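Long-range contact in DnaB intein (Synechocystis sp., PDB 1MI8), which is an engineered mini-intein from a replicative DNA helicase, of a family that excises itself by protein splicing and joins its flanking sequences: residues Ser1-Asp7 with Ile69-His75. The protein carries 4 engineered substitutions. Numbering follows the deposited sequence.
Sequences SGAISGD and IKATANH. Engineered in segment 1-7: A3 (natural residue Cys).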
# COMPACT_ATOMS: atom_id res chain seq x y z
N SER A 1 -5.03 19.04 -7.93
CA SER A 1 -6.14 18.36 -7.31
C SER A 1 -5.70 17.51 -6.12
O SER A 1 -6.57 17.01 -5.40
CB SER A 1 -6.90 17.49 -8.31
OG SER A 1 -6.42 16.18 -8.34
N GLY A 2 -4.45 17.29 -5.85
CA GLY A 2 -4.24 16.56 -4.61
C GLY A 2 -4.30 17.52 -3.40
O GLY A 2 -4.94 18.59 -3.43
N ALA A 3 -3.59 17.08 -2.37
CA ALA A 3 -3.39 17.88 -1.14
C ALA A 3 -2.68 17.03 -0.10
O ALA A 3 -2.85 15.80 -0.05
CB ALA A 3 -4.75 18.42 -0.56
N ILE A 4 -1.92 17.69 0.76
CA ILE A 4 -1.17 16.95 1.77
C ILE A 4 -1.47 17.54 3.16
O ILE A 4 -2.00 18.65 3.25
CB ILE A 4 0.34 17.09 1.48
CG1 ILE A 4 0.73 18.59 1.49
CG2 ILE A 4 0.66 16.52 0.02
CD1 ILE A 4 2.23 18.86 1.36
N SER A 5 -1.11 16.81 4.22
CA SER A 5 -1.30 17.32 5.57
C SER A 5 -0.52 18.63 5.81
O SER A 5 0.61 18.84 5.29
CB SER A 5 -0.87 16.25 6.62
OG SER A 5 -0.45 16.80 7.87
N GLY A 6 -1.11 19.51 6.62
CA GLY A 6 -0.50 20.76 6.96
C GLY A 6 0.82 20.60 7.68
O GLY A 6 1.61 21.52 7.72
N ASP A 7 1.05 19.41 8.25
CA ASP A 7 2.28 19.09 8.98
C ASP A 7 3.46 18.98 8.03
O ASP A 7 4.61 19.08 8.45
CB ASP A 7 2.16 17.73 9.69
CG ASP A 7 0.87 17.59 10.56
OD1 ASP A 7 0.75 16.57 11.27
OD2 ASP A 7 -0.01 18.47 10.53
N ILE A 69 5.20 10.87 4.42
CA ILE A 69 4.34 12.01 4.25
C ILE A 69 2.89 11.56 4.32
O ILE A 69 2.55 10.42 4.04
CB ILE A 69 4.64 12.76 2.89
CG1 ILE A 69 4.01 14.14 2.93
CG2 ILE A 69 4.05 11.97 1.63
CD1 ILE A 69 4.36 15.00 1.67
N LYS A 70 2.02 12.46 4.75
CA LYS A 70 0.62 12.17 4.85
C LYS A 70 -0.02 12.92 3.70
O LYS A 70 0.22 14.13 3.56
CB LYS A 70 0.09 12.65 6.17
CG LYS A 70 0.38 11.72 7.33
CD LYS A 70 -0.29 12.28 8.62
CE LYS A 70 0.38 13.61 9.10
NZ LYS A 70 -0.52 14.20 10.20
N ALA A 71 -0.87 12.24 2.94
CA ALA A 71 -1.46 12.89 1.75
C ALA A 71 -2.83 12.29 1.31
O ALA A 71 -3.16 11.15 1.66
CB ALA A 71 -0.43 12.79 0.57
N THR A 72 -3.60 13.03 0.51
CA THR A 72 -4.91 12.51 0.02
C THR A 72 -4.71 11.39 -0.99
O THR A 72 -3.64 11.26 -1.61
CB THR A 72 -5.78 13.62 -0.66
OG1 THR A 72 -5.01 14.32 -1.66
CG2 THR A 72 -6.25 14.64 0.39
N ALA A 73 -5.75 10.58 -1.13
CA ALA A 73 -5.75 9.44 -2.02
C ALA A 73 -5.44 9.85 -3.44
O ALA A 73 -4.95 9.04 -4.23
CB ALA A 73 -7.12 8.71 -2.00
N ASN A 74 -5.75 11.09 -3.77
CA ASN A 74 -5.53 11.51 -5.12
C ASN A 74 -4.25 12.35 -5.33
O ASN A 74 -3.99 12.76 -6.46
CB ASN A 74 -6.77 12.27 -5.60
CG ASN A 74 -6.96 13.56 -4.87
OD1 ASN A 74 -6.79 13.53 -3.56
ND2 ASN A 74 -7.26 14.59 -5.49
N HIS A 75 -3.45 12.58 -4.29
CA HIS A 75 -2.24 13.37 -4.50
C HIS A 75 -1.23 12.52 -5.28
O HIS A 75 -1.01 11.35 -4.96
CB HIS A 75 -1.60 13.80 -3.18
CG HIS A 75 -0.72 15.01 -3.33
ND1 HIS A 75 -1.21 16.30 -3.27
CD2 HIS A 75 0.60 15.13 -3.61
CE1 HIS A 75 -0.24 17.16 -3.51
NE2 HIS A 75 0.87 16.48 -3.72
O HOH W 1 -4.02 14.97 -8.32
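Branched and apolar, I69 brings CD1 to 4.3 Å from I4 CG2. K70's long side chain reaches away from its own strand, so NZ forms salt bridges with D7 OD1 (2.9 Å) and E134; its carbonyl O accepts a hydrogen bond from S5 N (3.1 Å). A71, whose methyl leaves room for I4 (A71 CB to I4 CG2 3.9 Å), forms with it the non-hydrogen-bonded pair of a short antiparallel bridge; T72 N donates to A3 O at 2.9 Å. TANH is the T-x-x-H motif of block B in the HINT fold, set against the N-terminal splice junction: A3 replaces, by engineering, the intein's first cysteine. T72 OG1 lies 3.1 Å from A3 O and 2.7 Å from N74 OD1. A type I turn from T72 swings N74 ND2 into a weak hydrogen bond to S1 O (2.5 Å) and puts H75 ND1 2.7 Å from A3 N, consistent with the histidine activating that junction. G2, lacking a side chain, admits the imidazole, while I4 CG2 covers one ring face through a CH-pi contact.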